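Local coordinates for putative lipoprotein (Bacteroides fragilis, PDB 3QNK), which is of unknown function but, as a SusD-like outer-membrane lipoprotein, probably helps capture glycans for uptake, at residues B[281-286]-B[442-447]; B[316-321]-B[422-427]; B[394-399]-B[413-418]. All blocks are in the same frame, centred on the assembly; numbering follows the deposited sequence.

Contact 1: B[281-286]-B[442-447]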
loop_
_atom_site.group_PDB
_atom_site.type_symbol
_atom_site.label_atom_id
_atom_site.label_comp_id
_atom_site.label_asym_id
_atom_site.label_seq_id
_atom_site.Cartn_x
_atom_site.Cartn_y
_atom_site.Cartn_z
ATOM N N ILE B 281 -30.984 1.369 -16.823
ATOM C CA ILE B 281 -31.858 0.438 -17.532
ATOM C C ILE B 281 -32.775 1.238 -18.464
ATOM O O ILE B 281 -32.942 0.864 -19.635
ATOM C CB ILE B 281 -32.620 -0.491 -16.529
ATOM C CG1 ILE B 281 -31.808 -1.765 -16.228
ATOM C CG2 ILE B 281 -33.976 -0.921 -17.076
ATOM C CD1 ILE B 281 -30.542 -1.627 -15.579
ATOM N N ASP B 282 -33.287 2.381 -17.969
ATOM C CA ASP B 282 -34.181 3.273 -18.721
ATOM C C ASP B 282 -33.529 3.858 -19.964
ATOM O O ASP B 282 -34.245 4.195 -20.910
ATOM C CB ASP B 282 -34.660 4.424 -17.819
ATOM C CG ASP B 282 -35.765 4.060 -16.816
ATOM O OD1 ASP B 282 -36.372 2.958 -16.956
ATOM O OD2 ASP B 282 -36.051 4.891 -15.918
ATOM N N ALA B 283 -32.173 3.992 -19.957
ATOM C CA ALA B 283 -31.390 4.580 -21.032
ATOM C C ALA B 283 -31.142 3.601 -22.219
ATOM O O ALA B 283 -30.773 4.059 -23.311
ATOM C CB ALA B 283 -30.080 5.081 -20.482
ATOM N N PHE B 284 -31.359 2.278 -22.031
ATOM C CA PHE B 284 -31.239 1.306 -23.119
ATOM C C PHE B 284 -32.464 1.409 -24.009
ATOM O O PHE B 284 -33.592 1.299 -23.543
ATOM C CB PHE B 284 -31.080 -0.126 -22.606
ATOM C CG PHE B 284 -29.723 -0.440 -22.049
ATOM C CD1 PHE B 284 -28.689 -0.860 -22.886
ATOM C CD2 PHE B 284 -29.479 -0.348 -20.688
ATOM C CE1 PHE B 284 -27.428 -1.161 -22.368
ATOM C CE2 PHE B 284 -28.223 -0.660 -20.164
ATOM C CZ PHE B 284 -27.200 -1.052 -21.005
ATOM N N GLU B 285 -32.234 1.692 -25.275
ATOM C CA GLU B 285 -33.284 1.857 -26.266
ATOM C C GLU B 285 -33.883 0.547 -26.693
ATOM O O GLU B 285 -33.265 -0.510 -26.524
ATOM C CB GLU B 285 -32.703 2.535 -27.510
ATOM C CG GLU B 285 -32.346 3.998 -27.337
ATOM C CD GLU B 285 -31.594 4.528 -28.536
ATOM O OE1 GLU B 285 -32.198 4.574 -29.631
ATOM O OE2 GLU B 285 -30.384 4.830 -28.403
HETATM N N MSE B 286 -35.053 0.628 -27.352
HETATM C CA MSE B 286 -35.703 -0.516 -27.979
HETATM C C MSE B 286 -34.852 -0.921 -29.189
HETATM O O MSE B 286 -34.077 -0.098 -29.689
HETATM C CB MSE B 286 -37.136 -0.150 -28.391
HETATM C CG MSE B 286 -37.986 0.272 -27.221
HETATM SE SE MSE B 286 -38.089 -1.091 -25.842
HETATM C CE MSE B 286 -39.207 -2.374 -26.683
ATOM N N GLU B 442 -24.996 7.663 -26.263
ATOM C CA GLU B 442 -24.389 6.479 -26.893
ATOM C C GLU B 442 -23.139 6.025 -26.162
ATOM O O GLU B 442 -22.912 4.823 -26.001
ATOM C CB GLU B 442 -24.044 6.709 -28.385
ATOM C CG GLU B 442 -25.195 6.388 -29.318
ATOM C CD GLU B 442 -25.742 4.977 -29.248
ATOM O OE1 GLU B 442 -24.937 4.017 -29.207
ATOM O OE2 GLU B 442 -26.986 4.835 -29.211
ATOM N N ARG B 443 -22.326 6.982 -25.740
ATOM C CA ARG B 443 -21.106 6.692 -25.012
ATOM C C ARG B 443 -21.417 5.969 -23.699
ATOM O O ARG B 443 -20.707 5.036 -23.311
ATOM C CB ARG B 443 -20.343 7.989 -24.727
ATOM C CG ARG B 443 -18.876 7.691 -24.555
ATOM C CD ARG B 443 -18.096 8.827 -23.954
ATOM N NE ARG B 443 -16.718 8.384 -23.802
ATOM C CZ ARG B 443 -15.769 8.568 -24.709
ATOM N NH1 ARG B 443 -16.026 9.250 -25.824
ATOM N NH2 ARG B 443 -14.549 8.104 -24.496
ATOM N N ARG B 444 -22.482 6.405 -23.020
ATOM C CA ARG B 444 -22.870 5.842 -21.752
ATOM C C ARG B 444 -23.235 4.365 -21.911
ATOM O O ARG B 444 -22.792 3.554 -21.108
ATOM C CB ARG B 444 -24.021 6.643 -21.125
ATOM C CG ARG B 444 -24.395 6.075 -19.767
ATOM C CD ARG B 444 -25.673 6.632 -19.253
ATOM N NE ARG B 444 -25.893 6.191 -17.882
ATOM C CZ ARG B 444 -26.896 6.600 -17.119
ATOM N NH1 ARG B 444 -27.795 7.449 -17.594
ATOM N NH2 ARG B 444 -27.018 6.149 -15.884
ATOM N N ILE B 445 -24.020 4.018 -22.935
ATOM C CA ILE B 445 -24.467 2.658 -23.181
ATOM C C ILE B 445 -23.308 1.794 -23.683
ATOM O O ILE B 445 -23.141 0.644 -23.246
ATOM C CB ILE B 445 -25.648 2.668 -24.172
ATOM C CG1 ILE B 445 -26.861 3.442 -23.612
ATOM C CG2 ILE B 445 -26.035 1.261 -24.633
ATOM C CD1 ILE B 445 -27.496 2.879 -22.278
ATOM N N GLU B 446 -22.502 2.350 -24.588
ATOM C CA GLU B 446 -21.382 1.626 -25.152
ATOM C C GLU B 446 -20.367 1.238 -24.111
ATOM O O GLU B 446 -19.869 0.097 -24.108
ATOM C CB GLU B 446 -20.684 2.455 -26.246
ATOM C CG GLU B 446 -19.725 1.639 -27.119
ATOM C CD GLU B 446 -20.355 0.463 -27.846
ATOM O OE1 GLU B 446 -21.591 0.450 -28.022
ATOM O OE2 GLU B 446 -19.620 -0.484 -28.184
ATOM N N PHE B 447 -20.029 2.203 -23.255
ATOM C CA PHE B 447 -18.957 2.005 -22.294
ATOM C C PHE B 447 -19.436 1.780 -20.856
ATOM O O PHE B 447 -18.621 1.914 -19.938
ATOM C CB PHE B 447 -17.935 3.157 -22.409
ATOM C CG PHE B 447 -17.155 2.959 -23.685
ATOM C CD1 PHE B 447 -16.216 1.933 -23.792
ATOM C CD2 PHE B 447 -17.425 3.727 -24.809
ATOM C CE1 PHE B 447 -15.567 1.683 -24.997
ATOM C CE2 PHE B 447 -16.748 3.498 -26.012
ATOM C CZ PHE B 447 -15.847 2.456 -26.106
#
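Ile445 reaches Phe284 because CG1 lies beside its own backbone N (chi1 -62°), and a second turn at chi2 (-61°) places CD1 over the ring. On the other side, Phe284 also carries CG beside its backbone N. The methyl lands almost on the ring normal. Ile445 CD1 sits 3.8 Å from the centroid of the Phe284 ring, which makes this a CH-pi contact over the face. The second branch meets the ring at one atom of its rim, with Ile445 CG2 3.6 Å from Phe284 CE1. The aromatic ring is therefore met by both ends of the isoleucine fork. The same CD1 is also packed against Ala283, 3.8 Å from its CB and 3.6 Å from its O. The end of Ile445 thus fits against Ala283 and Phe284. Phe284 N returns to Ile281 O, and that oxygen also lies in the plane of the Phe284 ring, at its edge. A polar pair lies beside this apolar contact. Glu285 OE2 and Glu442 OE2 approach to 3.5 Å, with their carboxylate planes 75° apart. Both are acceptors, so this is a close approach of like charges and not a bond. Arg419 compensates, since it forms salt bridges with Glu285 OE2 and with Glu442 OE2. Glu442 OE1 turns to Arg318 instead. Positive charge placed this way would be expected to keep both carboxylates ionised. Arg444 adds little: NH1 comes near Ala283 CB, and its NE is bonded to Asn45. The contact joins the loop after helix 278-283 to the end of helix 432-446, through a CH-pi contact flanked by an arginine-bridged pair of glutamates, within the SusD-family region of the chain.

Contact 2: B[316-321]-B[422-427]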
loop_
_atom_site.group_PDB
_atom_site.type_symbol
_atom_site.label_atom_id
_atom_site.label_comp_id
_atom_site.label_asym_id
_atom_site.label_seq_id
_atom_site.Cartn_x
_atom_site.Cartn_y
_atom_site.Cartn_z
ATOM N N GLU B 316 -32.470 -3.323 -27.311
ATOM C CA GLU B 316 -31.341 -3.438 -28.246
ATOM C C GLU B 316 -30.266 -4.434 -27.668
ATOM O O GLU B 316 -30.222 -4.609 -26.445
ATOM C CB GLU B 316 -30.747 -2.058 -28.535
ATOM C CG GLU B 316 -30.163 -1.369 -27.314
ATOM C CD GLU B 316 -28.672 -1.086 -27.371
ATOM O OE1 GLU B 316 -27.904 -1.921 -27.910
ATOM O OE2 GLU B 316 -28.272 -0.021 -26.846
ATOM N N PRO B 317 -29.422 -5.115 -28.503
ATOM C CA PRO B 317 -28.508 -6.153 -27.969
ATOM C C PRO B 317 -27.652 -5.788 -26.744
ATOM O O PRO B 317 -27.437 -6.666 -25.906
ATOM C CB PRO B 317 -27.613 -6.467 -29.171
ATOM C CG PRO B 317 -28.492 -6.266 -30.346
ATOM C CD PRO B 317 -29.350 -5.078 -29.987
ATOM N N ARG B 318 -27.180 -4.521 -26.613
ATOM C CA ARG B 318 -26.297 -4.111 -25.501
ATOM C C ARG B 318 -27.008 -4.207 -24.165
ATOM O O ARG B 318 -26.343 -4.342 -23.138
ATOM C CB ARG B 318 -25.718 -2.709 -25.705
ATOM C CG ARG B 318 -24.742 -2.614 -26.877
ATOM C CD ARG B 318 -24.289 -1.199 -27.172
ATOM N NE ARG B 318 -25.394 -0.328 -27.564
ATOM C CZ ARG B 318 -25.250 0.922 -27.991
ATOM N NH1 ARG B 318 -24.049 1.456 -28.107
ATOM N NH2 ARG B 318 -26.308 1.644 -28.313
ATOM N N PHE B 319 -28.354 -4.185 -24.167
ATOM C CA PHE B 319 -29.118 -4.322 -22.939
ATOM C C PHE B 319 -28.889 -5.721 -22.342
ATOM O O PHE B 319 -28.463 -5.822 -21.196
ATOM C CB PHE B 319 -30.605 -4.047 -23.162
ATOM C CG PHE B 319 -31.449 -4.389 -21.961
ATOM C CD1 PHE B 319 -31.529 -3.517 -20.874
ATOM C CD2 PHE B 319 -32.133 -5.602 -21.890
ATOM C CE1 PHE B 319 -32.298 -3.836 -19.763
ATOM C CE2 PHE B 319 -32.896 -5.925 -20.763
ATOM C CZ PHE B 319 -32.985 -5.031 -19.716
ATOM N N TYR B 320 -29.140 -6.782 -23.136
ATOM C CA TYR B 320 -28.999 -8.194 -22.737
ATOM C C TYR B 320 -27.535 -8.576 -22.577
ATOM O O TYR B 320 -27.230 -9.526 -21.865
ATOM C CB TYR B 320 -29.708 -9.131 -23.749
ATOM C CG TYR B 320 -31.166 -8.764 -23.944
ATOM C CD1 TYR B 320 -32.115 -9.040 -22.960
ATOM C CD2 TYR B 320 -31.574 -8.010 -25.044
ATOM C CE1 TYR B 320 -33.444 -8.647 -23.108
ATOM C CE2 TYR B 320 -32.904 -7.612 -25.203
ATOM C CZ TYR B 320 -33.832 -7.932 -24.238
ATOM O OH TYR B 320 -35.114 -7.460 -24.408
ATOM N N ALA B 321 -26.642 -7.798 -23.185
ATOM C CA ALA B 321 -25.201 -7.987 -23.115
ATOM C C ALA B 321 -24.632 -7.443 -21.822
ATOM O O ALA B 321 -23.616 -7.951 -21.356
ATOM C CB ALA B 321 -24.529 -7.299 -24.293
ATOM N N VAL B 422 -24.954 -2.760 -33.637
ATOM C CA VAL B 422 -25.927 -3.418 -32.745
ATOM C C VAL B 422 -27.349 -3.379 -33.363
ATOM O O VAL B 422 -28.360 -3.505 -32.646
ATOM C CB VAL B 422 -25.893 -2.855 -31.303
ATOM C CG1 VAL B 422 -24.580 -3.232 -30.619
ATOM C CG2 VAL B 422 -26.135 -1.344 -31.267
ATOM N N GLY B 423 -27.409 -3.175 -34.677
ATOM C CA GLY B 423 -28.660 -3.118 -35.428
ATOM C C GLY B 423 -29.578 -1.945 -35.146
ATOM O O GLY B 423 -30.780 -2.011 -35.436
ATOM N N LEU B 424 -29.032 -0.869 -34.565
ATOM C CA LEU B 424 -29.804 0.345 -34.240
ATOM C C LEU B 424 -29.865 1.283 -35.448
ATOM O O LEU B 424 -28.858 1.465 -36.126
ATOM C CB LEU B 424 -29.252 1.088 -33.001
ATOM C CG LEU B 424 -29.618 0.498 -31.633
ATOM C CD1 LEU B 424 -28.914 1.233 -30.523
ATOM C CD2 LEU B 424 -31.134 0.546 -31.387
ATOM N N PRO B 425 -31.040 1.868 -35.755
ATOM C CA PRO B 425 -31.119 2.779 -36.903
ATOM C C PRO B 425 -30.264 4.044 -36.693
ATOM O O PRO B 425 -29.993 4.442 -35.574
ATOM C CB PRO B 425 -32.617 3.088 -36.996
ATOM C CG PRO B 425 -33.129 2.899 -35.648
ATOM C CD PRO B 425 -32.338 1.778 -35.058
ATOM N N ASP B 426 -29.826 4.649 -37.778
ATOM C CA ASP B 426 -28.981 5.832 -37.729
ATOM C C ASP B 426 -29.666 7.053 -37.114
ATOM O O ASP B 426 -30.869 7.274 -37.283
ATOM C CB ASP B 426 -28.479 6.172 -39.143
ATOM C CG ASP B 426 -27.348 5.264 -39.623
ATOM O OD1 ASP B 426 -26.942 4.341 -38.848
ATOM O OD2 ASP B 426 -26.850 5.481 -40.753
ATOM N N LEU B 427 -28.884 7.832 -36.358
ATOM C CA LEU B 427 -29.294 9.137 -35.859
ATOM C C LEU B 427 -29.352 10.063 -37.093
ATOM O O LEU B 427 -28.516 9.974 -38.015
ATOM C CB LEU B 427 -28.331 9.670 -34.796
ATOM C CG LEU B 427 -28.238 8.866 -33.487
ATOM C CD1 LEU B 427 -27.150 9.387 -32.616
ATOM C CD2 LEU B 427 -29.553 8.870 -32.706
#
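Val422 and Arg318 meet at the centre of this contact, a methyl group against a guanidinium. Val422 CG2 stands 3.8 Å above the plane of the Arg318 guanidinium, offset toward its rim. The other branch, Val422 CG1, lies 3.8 Å from Arg318 CG and covers the start of the same chain. Leu424 comes to one terminal nitrogen, where CD1 is 3.4 Å from Arg318 NH2, oblique to the guanidinium. Its other methyl, CD2, packs on Glu316 CB. Pro317 completes the first shell, with CD 3.2 Å from Val422 O. The contacts between the segments are apolar or van der Waals, and the strong polar bonds lie within 316-321. There Arg318 grips Glu316 side-on. Arg318 NE donates to Glu316 OE1 over 3.0 Å; OE1 receives it on its syn lone pair and lies close to the guanidinium plane. NE is shared with Glu316 OE2. Arg318 NH2 makes a salt bridge to Glu316 OE2, also 3.0 Å, met from above the carboxylate plane. The backbone N of Arg318 also bonds to Glu316 OE1 over 3.0 Å, from well above that plane. Glu316 CG lies between its backbone N and carbonyl carbon (chi1 63°), and the bend at chi2 turns CD, and the carboxylate with it, back toward Arg318 N. Farther out, Arg318 NH1 pairs with Glu446 and NH2 with Glu442 on helix 432-446. The arginine is thus held by three carboxylates, while Val422 covers one face. Gly423, at positive phi, separates the two apolar residues. Two helix ends meet here: Glu316 is the N-cap of helix 317-322 and accepts its capping bond, while Gly423 is the C-prime residue of the Schellman motif that ends helix 408-420.

Contact 3: B[394-399]-B[413-418]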
loop_
_atom_site.group_PDB
_atom_site.type_symbol
_atom_site.label_atom_id
_atom_site.label_comp_id
_atom_site.label_asym_id
_atom_site.label_seq_id
_atom_site.Cartn_x
_atom_site.Cartn_y
_atom_site.Cartn_z
ATOM N N ILE B 394 -12.669 4.821 -30.474
ATOM C CA ILE B 394 -12.125 5.671 -31.527
ATOM C C ILE B 394 -13.287 6.422 -32.180
ATOM O O ILE B 394 -13.256 7.645 -32.243
ATOM C CB ILE B 394 -11.291 4.834 -32.532
ATOM C CG1 ILE B 394 -10.183 4.025 -31.811
ATOM C CG2 ILE B 394 -10.743 5.647 -33.705
ATOM C CD1 ILE B 394 -9.225 4.807 -30.908
ATOM N N TYR B 395 -14.356 5.704 -32.529
ATOM C CA TYR B 395 -15.531 6.269 -33.167
ATOM C C TYR B 395 -16.225 7.318 -32.300
ATOM O O TYR B 395 -16.578 8.394 -32.804
ATOM C CB TYR B 395 -16.512 5.159 -33.520
ATOM C CG TYR B 395 -16.001 4.254 -34.614
ATOM C CD1 TYR B 395 -16.111 4.617 -35.951
ATOM C CD2 TYR B 395 -15.408 3.029 -34.315
ATOM C CE1 TYR B 395 -15.639 3.794 -36.964
ATOM C CE2 TYR B 395 -14.928 2.193 -35.324
ATOM C CZ TYR B 395 -15.045 2.584 -36.649
ATOM O OH TYR B 395 -14.612 1.786 -37.676
ATOM N N LEU B 396 -16.392 7.024 -31.007
ATOM C CA LEU B 396 -17.092 7.899 -30.070
ATOM C C LEU B 396 -16.250 9.119 -29.664
ATOM O O LEU B 396 -16.808 10.204 -29.562
ATOM C CB LEU B 396 -17.574 7.101 -28.846
ATOM C CG LEU B 396 -18.766 6.168 -29.137
ATOM C CD1 LEU B 396 -19.078 5.273 -27.981
ATOM C CD2 LEU B 396 -19.995 6.946 -29.494
ATOM N N ASN B 397 -14.916 8.973 -29.527
ATOM C CA ASN B 397 -14.010 10.096 -29.269
ATOM C C ASN B 397 -14.001 11.028 -30.473
ATOM O O ASN B 397 -14.026 12.242 -30.316
ATOM C CB ASN B 397 -12.586 9.598 -28.980
ATOM C CG ASN B 397 -12.436 8.811 -27.698
ATOM O OD1 ASN B 397 -13.355 8.695 -26.894
ATOM N ND2 ASN B 397 -11.256 8.268 -27.471
ATOM N N ASP B 398 -14.003 10.442 -31.679
ATOM C CA ASP B 398 -14.043 11.154 -32.946
ATOM C C ASP B 398 -15.383 11.907 -33.077
ATOM O O ASP B 398 -15.373 13.095 -33.404
ATOM C CB ASP B 398 -13.842 10.164 -34.122
ATOM C CG ASP B 398 -13.360 10.756 -35.443
ATOM O OD1 ASP B 398 -12.801 11.875 -35.426
ATOM O OD2 ASP B 398 -13.509 10.077 -36.495
ATOM N N ALA B 399 -16.529 11.218 -32.795
ATOM C CA ALA B 399 -17.866 11.819 -32.871
ATOM C C ALA B 399 -17.964 13.046 -31.955
ATOM O O ALA B 399 -18.418 14.112 -32.388
ATOM C CB ALA B 399 -18.923 10.797 -32.494
ATOM N N LYS B 413 -21.891 10.512 -38.730
ATOM C CA LYS B 413 -21.346 9.332 -39.416
ATOM C C LYS B 413 -20.589 8.425 -38.433
ATOM O O LYS B 413 -20.835 7.219 -38.440
ATOM C CB LYS B 413 -20.458 9.717 -40.611
ATOM N N ALA B 414 -19.733 9.012 -37.549
ATOM C CA ALA B 414 -18.925 8.296 -36.559
ATOM C C ALA B 414 -19.785 7.594 -35.468
ATOM O O ALA B 414 -19.566 6.417 -35.205
ATOM C CB ALA B 414 -17.934 9.243 -35.916
ATOM N N VAL B 415 -20.757 8.286 -34.849
ATOM C CA VAL B 415 -21.576 7.676 -33.796
ATOM C C VAL B 415 -22.503 6.584 -34.390
ATOM O O VAL B 415 -22.781 5.581 -33.722
ATOM C CB VAL B 415 -22.355 8.741 -32.956
ATOM C CG1 VAL B 415 -23.454 9.442 -33.763
ATOM C CG2 VAL B 415 -22.929 8.142 -31.684
ATOM N N ASN B 416 -22.934 6.749 -35.653
ATOM C CA ASN B 416 -23.814 5.778 -36.299
ATOM C C ASN B 416 -23.072 4.471 -36.616
ATOM O O ASN B 416 -23.720 3.462 -36.804
ATOM C CB ASN B 416 -24.494 6.373 -37.529
ATOM C CG ASN B 416 -25.639 7.308 -37.178
ATOM O OD1 ASN B 416 -26.210 7.235 -36.088
ATOM N ND2 ASN B 416 -25.987 8.236 -38.068
HETATM N N MSE B 417 -21.736 4.456 -36.557
HETATM C CA MSE B 417 -20.962 3.218 -36.714
HETATM C C MSE B 417 -21.207 2.301 -35.512
HETATM O O MSE B 417 -21.373 1.094 -35.671
HETATM C CB MSE B 417 -19.469 3.538 -36.837
HETATM C CG MSE B 417 -19.116 4.154 -38.160
HETATM SE SE MSE B 417 -19.292 2.888 -39.630
HETATM C CE MSE B 417 -18.063 1.466 -39.060
ATOM N N ILE B 418 -21.285 2.902 -34.319
ATOM C CA ILE B 418 -21.527 2.224 -33.037
ATOM C C ILE B 418 -22.968 1.657 -32.987
ATOM O O ILE B 418 -23.177 0.520 -32.523
ATOM C CB ILE B 418 -21.203 3.191 -31.877
ATOM C CG1 ILE B 418 -19.704 3.586 -31.879
ATOM C CG2 ILE B 418 -21.645 2.663 -30.512
ATOM C CD1 ILE B 418 -18.690 2.458 -32.039
#
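Helices 391-405 and 408-420 run nearly antiparallel here, the local axes 150° apart and 8.0 Å at closest approach, with Tyr395 CA and Ala414 CA only 5.2 Å apart. Small residues allow this closeness. Ala414 CB rests 3.5 Å from Tyr395 O and also touches Ala399 CB at 3.9 Å. Ala399 CB in turn reaches the backbone N and the CB of Val415. Two consecutive helices joined by a brief turn form a helical hairpin. This agrees with the alpha-alpha superhelix of this protein and with the placing of the SusD family in the TPR clan. Larger side chains continue the interface beyond the alanines. In Tyr395, CG lies beside the backbone N (chi1 -68°), which sets it near Met417 CB and Ile418 CD1. The ring is met obliquely by selenomethionine Met417. Met417 CB lies 3.6 Å from Tyr395 CD1, and CG is near CE1. Bends at chi2 and chi3 of Met417 then bring CE to 3.7 Å from Tyr395 OH, so the bent chain touches the tyrosine at several points as it crosses it. Ile418 CD1 packs near Tyr395 CB and CD2. Leu396 is the other main apolar group. Its CD2 meets Val415 CG2 at 3.9 Å. Ile418 CG1 lies against both Leu396 CG and Tyr395 CB. Beyond the pair, Tyr391 and Tyr209 also meet the Tyr395 ring, while Glu442 and Glu446 of helix 432-446 touch Val415, Leu396 and Ile418.

Helix 432-446 connects the three contacts. Contacts 1 and 2 are close neighbours, with centres about 9 Å apart. Arg318 of contact 2 reaches into contact 1 with two salt bridges: NH1 to Glu446 OE1 at 2.7 Å and NH2 to Glu442 OE1 at 2.9 Å. Contact 3 lies farther off, its centre about 15 Å from that of contact 1 and about 14 Å from that of contact 2. It meets contact 1 where Arg443 NH2 probably bonds to Asn397 OD1 (2.7 Å). It meets contact 2 through a probable bond from Leu427 N to Asn416 OD1 (2.8 Å).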